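Local coordinates for protein glutaconate CoA-transferase subunit A (Acidaminococcus fermentans, PDB 1POI) that catalyses the transfer of coenzyme A from acetyl-CoA to glutaconate, (R)-2-hydroxyglutarate and related acids during glutamate degradation by the hydroxyglutarate pathway, at residues V35-L39 and M59-R65; T26-Y32 and A52-D56; A9-V14 and K205-V209. All coordinates share one frame; numbering follows the deposited sequence.

Interaction 1 of 3, residues V35-L39 and M59-R65; sequences VFEIL and MLIGNGR
A Schellman motif ends helix 55-62, with Gly64 as its C-prime residue, and the turn carries Arg65 onto the backbone of Leu39 in the neighbouring helix 32-40 of the alpha/beta fold. The guanidinium grips Leu39 O end-on. NH1 and NH2 of Arg65 each lie 2.8 Å from Leu39 O, NH1 on a lone pair in the carbonyl plane and NH2 tilted from it. The Arg65 chain bends once, at chi2 (-71°), and then runs out extended toward Leu39, where Leu39 CD2 sits over the centre of one guanidinium face, 3.7 Å above the plane. The same methyl touches Asn63 CB at 3.5 Å. Asn63 is itself tied down: its ND2 bonds to Met59 O at 2.8 Å, while its backbone N reaches that oxygen from the opposite face. Farther along, Leu60 CD2 packs on Ile38 CG2 at 3.7 Å. Met59 CE meets Phe36 CE1 at 3.5 Å, with its sulfur at the ring edge in a Met-aromatic contact. Since Arg65 NH1 also bonds to Ile43 O, one cation serves two carbonyls, and its charge probably suits the negative end of the dipole of helix 32-40.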
ATOM      1  N   VAL A  35      21.107   9.594  22.915  1.00 14.44           N
ATOM      2  CA  VAL A  35      21.487  10.645  23.842  1.00 10.49           C
ATOM      3  C   VAL A  35      21.759  10.051  25.219  1.00 12.31           C
ATOM      4  O   VAL A  35      22.521  10.598  26.016  1.00 13.42           O
ATOM      5  CB  VAL A  35      20.432  11.747  23.895  1.00  7.29           C
ATOM      6  CG1 VAL A  35      20.610  12.630  25.139  1.00  8.05           C
ATOM      7  CG2 VAL A  35      20.555  12.589  22.665  1.00  6.16           C
ATOM      8  N   PHE A  36      21.189   8.890  25.484  1.00 11.81           N
ATOM      9  CA  PHE A  36      21.432   8.263  26.762  1.00 12.56           C
ATOM     10  C   PHE A  36      22.835   7.704  26.835  1.00 10.81           C
ATOM     11  O   PHE A  36      23.505   7.883  27.837  1.00 11.84           O
ATOM     12  CB  PHE A  36      20.402   7.168  27.054  1.00 13.06           C
ATOM     13  CG  PHE A  36      19.220   7.656  27.825  1.00 13.60           C
ATOM     14  CD1 PHE A  36      18.849   8.995  27.772  1.00 12.31           C
ATOM     15  CD2 PHE A  36      18.488   6.784  28.632  1.00 16.21           C
ATOM     16  CE1 PHE A  36      17.770   9.476  28.516  1.00 14.98           C
ATOM     17  CE2 PHE A  36      17.404   7.258  29.387  1.00 15.47           C
ATOM     18  CZ  PHE A  36      17.047   8.610  29.325  1.00 15.00           C
ATOM     19  N   GLU A  37      23.280   7.048  25.769  1.00 11.54           N
ATOM     20  CA  GLU A  37      24.611   6.446  25.719  1.00 13.37           C
ATOM     21  C   GLU A  37      25.720   7.523  25.696  1.00 15.25           C
ATOM     22  O   GLU A  37      26.787   7.353  26.295  1.00 16.61           O
ATOM     23  CB  GLU A  37      24.724   5.512  24.525  1.00 10.09           C
ATOM     24  CG  GLU A  37      25.934   4.612  24.589  1.00 18.50           C
ATOM     25  CD  GLU A  37      25.760   3.394  25.499  1.00 25.73           C
ATOM     26  OE1 GLU A  37      24.625   3.120  25.965  1.00 24.83           O
ATOM     27  OE2 GLU A  37      26.769   2.677  25.716  1.00 26.87           O
ATOM     28  N   ILE A  38      25.469   8.634  25.021  1.00 11.24           N
ATOM     29  CA  ILE A  38      26.431   9.714  25.002  1.00 11.66           C
ATOM     30  C   ILE A  38      26.703  10.065  26.467  1.00 14.79           C
ATOM     31  O   ILE A  38      27.840   9.982  26.934  1.00 20.47           O
ATOM     32  CB  ILE A  38      25.877  10.924  24.217  1.00  9.95           C
ATOM     33  CG1 ILE A  38      26.030  10.681  22.711  1.00  7.98           C
ATOM     34  CG2 ILE A  38      26.545  12.199  24.640  1.00  9.91           C
ATOM     35  CD1 ILE A  38      25.335  11.734  21.818  1.00  8.65           C
ATOM     36  N   LEU A  39      25.655  10.360  27.223  1.00 18.23           N
ATOM     37  CA  LEU A  39      25.808  10.692  28.651  1.00 21.14           C
ATOM     38  C   LEU A  39      26.488   9.570  29.434  1.00 22.92           C
ATOM     39  O   LEU A  39      27.497   9.775  30.123  1.00 22.73           O
ATOM     40  CB  LEU A  39      24.449  10.954  29.294  1.00 18.05           C
ATOM     41  CG  LEU A  39      23.828  12.298  28.993  1.00 15.42           C
ATOM     42  CD1 LEU A  39      22.541  12.424  29.756  1.00 19.75           C
ATOM     43  CD2 LEU A  39      24.781  13.380  29.405  1.00 15.48           C
ATOM     44  N   MET A  59      19.216  17.508  28.560  1.00 19.18           N
ATOM     45  CA  MET A  59      19.936  16.526  29.328  1.00 19.94           C
ATOM     46  C   MET A  59      21.450  16.696  29.195  1.00 22.79           C
ATOM     47  O   MET A  59      22.154  16.702  30.206  1.00 25.14           O
ATOM     48  CB  MET A  59      19.449  15.133  28.976  1.00 20.78           C
ATOM     49  CG  MET A  59      17.994  14.924  29.392  1.00 20.49           C
ATOM     50  SD  MET A  59      17.489  13.243  29.081  1.00 28.81           S
ATOM     51  CE  MET A  59      18.168  12.426  30.450  1.00 25.60           C
ATOM     52  N   LEU A  60      21.936  16.936  27.977  1.00 22.61           N
ATOM     53  CA  LEU A  60      23.367  17.139  27.738  1.00 21.23           C
ATOM     54  C   LEU A  60      23.862  18.381  28.490  1.00 20.92           C
ATOM     55  O   LEU A  60      24.861  18.320  29.205  1.00 21.52           O
ATOM     56  CB  LEU A  60      23.652  17.296  26.238  1.00 21.19           C
ATOM     57  CG  LEU A  60      23.376  16.082  25.342  1.00 22.10           C
ATOM     58  CD1 LEU A  60      23.574  16.438  23.866  1.00 14.61           C
ATOM     59  CD2 LEU A  60      24.252  14.905  25.764  1.00 17.31           C
ATOM     60  N   ILE A  61      23.152  19.497  28.348  1.00 18.77           N
ATOM     61  CA  ILE A  61      23.527  20.738  29.022  1.00 18.31           C
ATOM     62  C   ILE A  61      23.584  20.558  30.543  1.00 20.26           C
ATOM     63  O   ILE A  61      24.629  20.788  31.158  1.00 23.36           O
ATOM     64  CB  ILE A  61      22.541  21.861  28.692  1.00 16.99           C
ATOM     65  CG1 ILE A  61      22.604  22.198  27.209  1.00 16.20           C
ATOM     66  CG2 ILE A  61      22.837  23.084  29.524  1.00 17.71           C
ATOM     67  CD1 ILE A  61      21.573  23.200  26.795  1.00 19.95           C
ATOM     68  N   GLY A  62      22.467  20.137  31.135  1.00 20.25           N
ATOM     69  CA  GLY A  62      22.390  19.918  32.566  1.00 18.65           C
ATOM     70  C   GLY A  62      23.468  18.988  33.082  1.00 19.27           C
ATOM     71  O   GLY A  62      23.913  19.141  34.214  1.00 20.05           O
ATOM     72  N   ASN A  63      23.838  17.986  32.293  1.00 18.63           N
ATOM     73  CA  ASN A  63      24.916  17.079  32.678  1.00 18.55           C
ATOM     74  C   ASN A  63      26.280  17.702  32.286  1.00 18.99           C
ATOM     75  O   ASN A  63      27.289  17.000  32.123  1.00 19.07           O
ATOM     76  CB  ASN A  63      24.760  15.727  31.988  1.00 19.16           C
ATOM     77  CG  ASN A  63      23.761  14.818  32.692  1.00 26.40           C
ATOM     78  OD1 ASN A  63      24.138  13.988  33.539  1.00 27.91           O
ATOM     79  ND2 ASN A  63      22.487  14.932  32.316  1.00 24.56           N
ATOM     80  N   GLY A  64      26.300  19.019  32.108  1.00 18.54           N
ATOM     81  CA  GLY A  64      27.522  19.721  31.741  1.00 20.77           C
ATOM     82  C   GLY A  64      28.369  19.192  30.589  1.00 18.76           C
ATOM     83  O   GLY A  64      29.599  19.349  30.622  1.00 18.15           O
ATOM     84  N   ARG A  65      27.731  18.619  29.562  1.00 15.64           N
ATOM     85  CA  ARG A  65      28.448  18.080  28.404  1.00 13.93           C
ATOM     86  C   ARG A  65      28.534  19.014  27.188  1.00 13.40           C
ATOM     87  O   ARG A  65      28.913  18.566  26.107  1.00 17.93           O
ATOM     88  CB  ARG A  65      27.828  16.764  27.922  1.00 11.55           C
ATOM     89  CG  ARG A  65      27.488  15.766  28.988  1.00 10.94           C
ATOM     90  CD  ARG A  65      28.674  15.121  29.641  1.00  2.00           C
ATOM     91  NE  ARG A  65      28.234  14.216  30.715  1.00  4.82           N
ATOM     92  CZ  ARG A  65      28.218  12.886  30.618  1.00  6.07           C
ATOM     93  NH1 ARG A  65      28.620  12.295  29.504  1.00  9.26           N
ATOM     94  NH2 ARG A  65      27.772  12.136  31.617  1.00  5.02           N
TER

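Interaction 2 of 3, residues T26-Y32 and A52-D56; sequences TTDRKPY and AAGGD
The backbones of Thr26 and Gly54 run so close that their CA atoms are 4.4 Å apart, an approach possible because Gly54 has no side chain; a beta carbon there would run into Thr26 O. Thr26 N donates to Ala52 O at 2.9 Å, fairly straight at 162° but from above the carbonyl plane. Both segments then lead into helices: Gly54 is the N-cap of helix 55-62, and Pro31, the N-cap of helix 32-40, is also the centre of an inverse gamma turn closed by Tyr32 N on Lys30 O.

Between the two helix starts lies a salt bridge. Lys30 NZ stands 2.8 Å from Asp56 OD2, on the syn side but 31° out of the carboxylate plane. Kinks at chi2 and chi4 curl the lysine chain round the acid, bringing its CG within 3.2 Å of Asp56 OD2 and its CE to 3.5 Å from Ala52 O. Asp56 holds its CG between its own backbone N and carbonyl carbon (chi1 54°), which turns OD1 back to accept from Gly54 N at 2.8 Å. Tyr32 reaches over the same turn, its OH 3.2 Å from Gly55 CA. At the far end, Thr26 CG2 lies against Ala52 CB at 3.8 Å, and Thr26, Thr27 and Asp28 pack on a chain of another protein in the assembly.

Every touching residue is buried, so the charges need local partners. Asp56 has Lys30 on one oxygen and Gly54 N on the other, and Lys30 NZ also bonds to Gly23 O. That network ties the loop after strand 19-22 to the start of helix 55-62, and the paired lysine would probably help keep Asp56 ionised.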
ATOM      1  N   THR A  26      11.704  18.948  18.497  1.00 16.72           N
ATOM      2  CA  THR A  26      11.201  19.008  19.882  1.00 17.13           C
ATOM      3  C   THR A  26      10.701  17.688  20.504  1.00 15.86           C
ATOM      4  O   THR A  26      11.524  16.884  20.968  1.00 17.29           O
ATOM      5  CB  THR A  26      10.241  20.206  20.113  1.00 15.38           C
ATOM      6  OG1 THR A  26       9.101  20.093  19.264  1.00 21.77           O
ATOM      7  CG2 THR A  26      10.947  21.502  19.785  1.00 12.80           C
ATOM      8  N   THR A  27       9.391  17.465  20.579  1.00 16.07           N
ATOM      9  CA  THR A  27       8.889  16.195  21.127  1.00 15.89           C
ATOM     10  C   THR A  27       8.541  15.216  20.012  1.00 15.89           C
ATOM     11  O   THR A  27       7.807  14.255  20.239  1.00 18.73           O
ATOM     12  CB  THR A  27       7.638  16.355  21.996  1.00 14.35           C
ATOM     13  OG1 THR A  27       6.557  16.858  21.197  1.00 18.06           O
ATOM     14  CG2 THR A  27       7.901  17.296  23.139  1.00 17.28           C
ATOM     15  N   ASP A  28       9.059  15.454  18.811  1.00 14.73           N
ATOM     16  CA  ASP A  28       8.794  14.571  17.673  1.00 14.77           C
ATOM     17  C   ASP A  28      10.098  13.978  17.110  1.00 14.78           C
ATOM     18  O   ASP A  28      10.999  14.715  16.713  1.00 18.51           O
ATOM     19  CB  ASP A  28       8.002  15.324  16.578  1.00  6.66           C
ATOM     20  CG  ASP A  28       7.473  14.398  15.458  1.00  9.77           C
ATOM     21  OD1 ASP A  28       7.856  13.199  15.378  1.00 10.64           O
ATOM     22  OD2 ASP A  28       6.651  14.874  14.641  1.00 11.89           O
ATOM     23  N   ARG A  29      10.184  12.649  17.098  1.00 11.47           N
ATOM     24  CA  ARG A  29      11.337  11.912  16.574  1.00 12.04           C
ATOM     25  C   ARG A  29      12.765  12.336  16.985  1.00 14.12           C
ATOM     26  O   ARG A  29      13.628  12.516  16.132  1.00 16.05           O
ATOM     27  CB  ARG A  29      11.231  11.776  15.048  1.00  8.52           C
ATOM     28  CG  ARG A  29      11.515  10.333  14.531  1.00 10.08           C
ATOM     29  CD  ARG A  29      11.533  10.242  13.003  1.00  7.46           C
ATOM     30  NE  ARG A  29      12.444  11.235  12.444  1.00 15.72           N
ATOM     31  CZ  ARG A  29      12.038  12.328  11.801  1.00 21.03           C
ATOM     32  NH1 ARG A  29      10.752  12.534  11.613  1.00 27.59           N
ATOM     33  NH2 ARG A  29      12.880  13.310  11.517  1.00 21.78           N
ATOM     34  N   LYS A  30      13.012  12.461  18.289  1.00 13.26           N
ATOM     35  CA  LYS A  30      14.326  12.814  18.835  1.00 13.70           C
ATOM     36  C   LYS A  30      15.150  11.526  19.123  1.00 16.63           C
ATOM     37  O   LYS A  30      14.616  10.521  19.602  1.00 22.34           O
ATOM     38  CB  LYS A  30      14.140  13.576  20.145  1.00 11.31           C
ATOM     39  CG  LYS A  30      14.691  14.977  20.156  1.00  8.88           C
ATOM     40  CD  LYS A  30      13.809  15.912  19.407  1.00  6.17           C
ATOM     41  CE  LYS A  30      14.431  17.277  19.375  1.00 10.64           C
ATOM     42  NZ  LYS A  30      15.766  17.200  18.695  1.00 15.23           N
ATOM     43  N   PRO A  31      16.464  11.538  18.868  1.00 17.10           N
ATOM     44  CA  PRO A  31      17.201  10.299  19.151  1.00 17.69           C
ATOM     45  C   PRO A  31      17.560  10.112  20.649  1.00 20.05           C
ATOM     46  O   PRO A  31      18.728  10.258  21.055  1.00 22.17           O
ATOM     47  CB  PRO A  31      18.434  10.449  18.266  1.00 14.84           C
ATOM     48  CG  PRO A  31      18.691  11.944  18.360  1.00 14.09           C
ATOM     49  CD  PRO A  31      17.314  12.525  18.175  1.00 15.30           C
ATOM     50  N   TYR A  32      16.571   9.720  21.454  1.00 18.97           N
ATOM     51  CA  TYR A  32      16.771   9.521  22.896  1.00 13.56           C
ATOM     52  C   TYR A  32      17.644   8.343  23.332  1.00 12.74           C
ATOM     53  O   TYR A  32      18.537   8.530  24.150  1.00 10.06           O
ATOM     54  CB  TYR A  32      15.432   9.484  23.645  1.00 10.90           C
ATOM     55  CG  TYR A  32      14.931  10.863  23.997  1.00  6.53           C
ATOM     56  CD1 TYR A  32      15.466  11.552  25.064  1.00  3.54           C
ATOM     57  CD2 TYR A  32      13.968  11.499  23.230  1.00  3.49           C
ATOM     58  CE1 TYR A  32      15.072  12.831  25.352  1.00  2.00           C
ATOM     59  CE2 TYR A  32      13.574  12.782  23.517  1.00  2.00           C
ATOM     60  CZ  TYR A  32      14.135  13.439  24.579  1.00  2.00           C
ATOM     61  OH  TYR A  32      13.802  14.742  24.850  1.00  4.64           O
ATOM     62  N   ALA A  52      15.335  22.821  16.581  1.00 18.21           N
ATOM     63  CA  ALA A  52      14.153  22.868  17.450  1.00 14.73           C
ATOM     64  C   ALA A  52      14.456  21.806  18.502  1.00 15.20           C
ATOM     65  O   ALA A  52      14.078  20.635  18.366  1.00 12.19           O
ATOM     66  CB  ALA A  52      12.917  22.522  16.683  1.00 13.98           C
ATOM     67  N   ALA A  53      15.177  22.237  19.533  1.00 17.17           N
ATOM     68  CA  ALA A  53      15.640  21.370  20.604  1.00 18.17           C
ATOM     69  C   ALA A  53      14.666  21.070  21.734  1.00 17.76           C
ATOM     70  O   ALA A  53      13.881  21.920  22.155  1.00 16.72           O
ATOM     71  CB  ALA A  53      16.940  21.923  21.167  1.00 20.49           C
ATOM     72  N   GLY A  54      14.793  19.869  22.278  1.00 15.27           N
ATOM     73  CA  GLY A  54      13.928  19.473  23.365  1.00 19.92           C
ATOM     74  C   GLY A  54      14.659  18.965  24.591  1.00 19.60           C
ATOM     75  O   GLY A  54      15.701  19.482  24.972  1.00 20.60           O
ATOM     76  N   GLY A  55      14.150  17.891  25.169  1.00 20.61           N
ATOM     77  CA  GLY A  55      14.767  17.359  26.370  1.00 22.53           C
ATOM     78  C   GLY A  55      16.142  16.812  26.114  1.00 22.11           C
ATOM     79  O   GLY A  55      16.950  16.695  27.030  1.00 24.37           O
ATOM     80  N   ASP A  56      16.395  16.460  24.857  1.00 24.70           N
ATOM     81  CA  ASP A  56      17.680  15.914  24.433  1.00 22.66           C
ATOM     82  C   ASP A  56      18.844  16.886  24.759  1.00 21.96           C
ATOM     83  O   ASP A  56      19.699  16.575  25.587  1.00 23.11           O
ATOM     84  CB  ASP A  56      17.627  15.460  22.945  1.00 20.77           C
ATOM     85  CG  ASP A  56      17.139  16.573  21.951  1.00 24.82           C
ATOM     86  OD1 ASP A  56      16.418  17.533  22.319  1.00 20.48           O
ATOM     87  OD2 ASP A  56      17.488  16.475  20.750  1.00 25.58           O
TER

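Interaction 3 of 3, residues A9-V14 and K205-V209; sequences AIAKYV and KYTIV
Tyr13 turns its ring back beside its own backbone N (chi1 -52°), and Tyr206 makes the same choice; these torsions set the two side chains across each other at about a right angle, with Tyr13 CD1 only 3.3 Å from Tyr206 CD1. Ile208 likewise sends CG1 away from its carbonyl carbon, and an extended second torsion pushes CD1 out toward the helix. The tyrosine pair is neither a stack nor a T-shape: the ring centroids are 5.5 Å apart and the planes meet at 46°. Tyr206 CD1 comes in at the edge of the Tyr13 ring, near its plane, while Lys12 CG lies over one face of that ring. Both tyrosines are partly exposed.

These groups join helix 6-13 to the parallel sheet at the core of the CoA-transferase alpha/beta domain, without a hydrogen bond between the two segments. The short helix and strand segments run antiparallel, at 170°, with their axes 9.6 Å apart, the usual sense for a helix laid on a parallel sheet. Alternation along the strand decides which residues meet the helix. Tyr206 and Ile208 point at it, whereas Thr207 between them points away, and its OG1 makes a weak hydrogen bond to Ala201 O. Helix 6-13 also spans to strand 236-239, the last of the sheet within this chain, which Ala9 and Tyr13 touch.

Deeper in, buried Ile208 is the shared apolar partner. Its CD1 meets Val14 CG2 at 3.4 Å, Tyr13 CB at 3.8 Å and Ile10 CD1 at 4.2 Å, gathering residues from the last turn of the helix and just beyond it. Ala9 adds a looser touch, CB to Ile208 CG2 at 4.5 Å.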
ATOM      1  N   ALA A   9      28.818   1.515  18.555  1.00 24.19           N
ATOM      2  CA  ALA A   9      28.653   2.607  17.607  1.00 20.91           C
ATOM      3  C   ALA A   9      28.966   3.961  18.208  1.00 18.27           C
ATOM      4  O   ALA A   9      29.776   4.707  17.686  1.00 20.12           O
ATOM      5  CB  ALA A   9      27.249   2.594  17.036  1.00 21.20           C
ATOM      6  N   ILE A  10      28.324   4.288  19.308  1.00 18.87           N
ATOM      7  CA  ILE A  10      28.566   5.570  19.962  1.00 19.66           C
ATOM      8  C   ILE A  10      30.042   5.808  20.332  1.00 23.14           C
ATOM      9  O   ILE A  10      30.552   6.931  20.220  1.00 24.75           O
ATOM     10  CB  ILE A  10      27.691   5.672  21.217  1.00 13.70           C
ATOM     11  CG1 ILE A  10      26.234   5.893  20.788  1.00 14.87           C
ATOM     12  CG2 ILE A  10      28.243   6.717  22.183  1.00  6.56           C
ATOM     13  CD1 ILE A  10      25.921   7.301  20.184  1.00 17.02           C
ATOM     14  N   ALA A  11      30.703   4.748  20.795  1.00 25.08           N
ATOM     15  CA  ALA A  11      32.103   4.809  21.206  1.00 25.62           C
ATOM     16  C   ALA A  11      33.028   5.080  20.030  1.00 26.56           C
ATOM     17  O   ALA A  11      33.983   5.850  20.137  1.00 27.46           O
ATOM     18  CB  ALA A  11      32.493   3.516  21.862  1.00 24.37           C
ATOM     19  N   LYS A  12      32.753   4.400  18.924  1.00 25.52           N
ATOM     20  CA  LYS A  12      33.535   4.535  17.710  1.00 23.16           C
ATOM     21  C   LYS A  12      33.345   5.862  16.984  1.00 20.67           C
ATOM     22  O   LYS A  12      34.320   6.561  16.724  1.00 25.01           O
ATOM     23  CB  LYS A  12      33.234   3.368  16.774  1.00 23.85           C
ATOM     24  CG  LYS A  12      34.045   3.368  15.511  1.00 29.80           C
ATOM     25  CD  LYS A  12      33.904   2.030  14.790  1.00 36.09           C
ATOM     26  CE  LYS A  12      34.762   1.965  13.517  1.00 39.32           C
ATOM     27  NZ  LYS A  12      34.741   0.598  12.898  1.00 42.22           N
ATOM     28  N   TYR A  13      32.104   6.253  16.710  1.00 18.13           N
ATOM     29  CA  TYR A  13      31.859   7.494  15.966  1.00 12.28           C
ATOM     30  C   TYR A  13      31.623   8.773  16.754  1.00 11.44           C
ATOM     31  O   TYR A  13      31.498   9.834  16.138  1.00 12.74           O
ATOM     32  CB  TYR A  13      30.723   7.297  14.963  1.00  8.07           C
ATOM     33  CG  TYR A  13      30.929   6.113  14.073  1.00  7.63           C
ATOM     34  CD1 TYR A  13      31.762   6.195  12.958  1.00 11.56           C
ATOM     35  CD2 TYR A  13      30.367   4.889  14.381  1.00  6.76           C
ATOM     36  CE1 TYR A  13      32.039   5.077  12.168  1.00  9.16           C
ATOM     37  CE2 TYR A  13      30.633   3.756  13.596  1.00  8.71           C
ATOM     38  CZ  TYR A  13      31.472   3.865  12.495  1.00 11.84           C
ATOM     39  OH  TYR A  13      31.753   2.761  11.717  1.00 16.46           O
ATOM     40  N   VAL A  14      31.496   8.708  18.080  1.00  7.98           N
ATOM     41  CA  VAL A  14      31.285   9.943  18.841  1.00  7.49           C
ATOM     42  C   VAL A  14      32.442  10.096  19.810  1.00  9.94           C
ATOM     43  O   VAL A  14      32.925   9.096  20.377  1.00 11.64           O
ATOM     44  CB  VAL A  14      29.926   9.975  19.584  1.00  6.47           C
ATOM     45  CG1 VAL A  14      29.479  11.438  19.840  1.00  2.00           C
ATOM     46  CG2 VAL A  14      28.869   9.256  18.755  1.00  6.95           C
ATOM     47  N   LYS A 205      30.384  14.198   8.941  1.00  8.27           N
ATOM     48  CA  LYS A 205      31.442  13.322   8.491  1.00  9.06           C
ATOM     49  C   LYS A 205      31.083  11.904   8.827  1.00  8.79           C
ATOM     50  O   LYS A 205      31.333  11.002   8.034  1.00  9.17           O
ATOM     51  CB  LYS A 205      32.770  13.682   9.148  1.00 14.54           C
ATOM     52  CG  LYS A 205      33.897  12.711   8.776  1.00 20.76           C
ATOM     53  CD  LYS A 205      35.239  13.149   9.311  1.00 28.19           C
ATOM     54  CE  LYS A 205      36.249  12.007   9.277  1.00 31.15           C
ATOM     55  NZ  LYS A 205      36.344  11.373   7.932  1.00 37.39           N
ATOM     56  N   TYR A 206      30.568  11.709  10.036  1.00 13.28           N
ATOM     57  CA  TYR A 206      30.131  10.396  10.518  1.00 19.90           C
ATOM     58  C   TYR A 206      28.639  10.465  10.828  1.00 20.12           C
ATOM     59  O   TYR A 206      28.182  11.466  11.405  1.00 23.79           O
ATOM     60  CB  TYR A 206      30.878  10.003  11.794  1.00 21.27           C
ATOM     61  CG  TYR A 206      32.340   9.743  11.574  1.00 29.51           C
ATOM     62  CD1 TYR A 206      32.767   8.566  10.964  1.00 30.01           C
ATOM     63  CD2 TYR A 206      33.300  10.704  11.920  1.00 33.55           C
ATOM     64  CE1 TYR A 206      34.110   8.352  10.691  1.00 35.88           C
ATOM     65  CE2 TYR A 206      34.644  10.503  11.657  1.00 35.24           C
ATOM     66  CZ  TYR A 206      35.046   9.328  11.036  1.00 38.91           C
ATOM     67  OH  TYR A 206      36.379   9.137  10.719  1.00 44.54           O
ATOM     68  N   THR A 207      27.879   9.435  10.448  1.00 15.22           N
ATOM     69  CA  THR A 207      26.439   9.415  10.728  1.00 13.99           C
ATOM     70  C   THR A 207      25.974   8.152  11.426  1.00 10.54           C
ATOM     71  O   THR A 207      26.271   7.031  10.976  1.00  7.75           O
ATOM     72  CB  THR A 207      25.570   9.598   9.458  1.00 12.75           C
ATOM     73  OG1 THR A 207      25.757  10.915   8.933  1.00 18.03           O
ATOM     74  CG2 THR A 207      24.086   9.444   9.802  1.00 12.05           C
ATOM     75  N   ILE A 208      25.263   8.331  12.534  1.00  9.49           N
ATOM     76  CA  ILE A 208      24.724   7.185  13.273  1.00 15.56           C
ATOM     77  C   ILE A 208      23.197   7.211  13.170  1.00 15.85           C
ATOM     78  O   ILE A 208      22.551   8.258  13.434  1.00 15.27           O
ATOM     79  CB  ILE A 208      25.148   7.177  14.768  1.00 16.52           C
ATOM     80  CG1 ILE A 208      26.680   7.242  14.880  1.00 15.86           C
ATOM     81  CG2 ILE A 208      24.659   5.875  15.443  1.00 15.21           C
ATOM     82  CD1 ILE A 208      27.179   7.752  16.196  1.00 13.54           C
ATOM     83  N   VAL A 209      22.631   6.082  12.754  1.00 10.60           N
ATOM     84  CA  VAL A 209      21.189   5.981  12.606  1.00 14.79           C
ATOM     85  C   VAL A 209      20.559   4.946  13.559  1.00 14.32           C
ATOM     86  O   VAL A 209      20.871   3.748  13.496  1.00 14.05           O
ATOM     87  CB  VAL A 209      20.806   5.658  11.110  1.00 15.96           C
ATOM     88  CG1 VAL A 209      21.348   4.293  10.709  1.00 16.05           C
ATOM     89  CG2 VAL A 209      19.288   5.678  10.902  1.00 10.79           C
TER

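Interactions 1 and 2 both use helix 55-62, its C-terminal end in the first and its start in the second, and both pair it with helix 32-40 or the loop leading into it; Val35 CG1 meets Asp56 O where they touch. Interaction 3 holds a different pair, helix 6-13 and strand 206-211, yet joins the first through Ile10, which packs on Glu37 and Ile38. Interaction 2 lies deepest, its centre about 6 Å from the centre of the chain, and is the most polar, with a buried salt bridge. Interaction 1 mixes apolar packing with an arginine on a helix end, and interaction 3, the farthest out, is wholly apolar and aromatic, with partly exposed tyrosines.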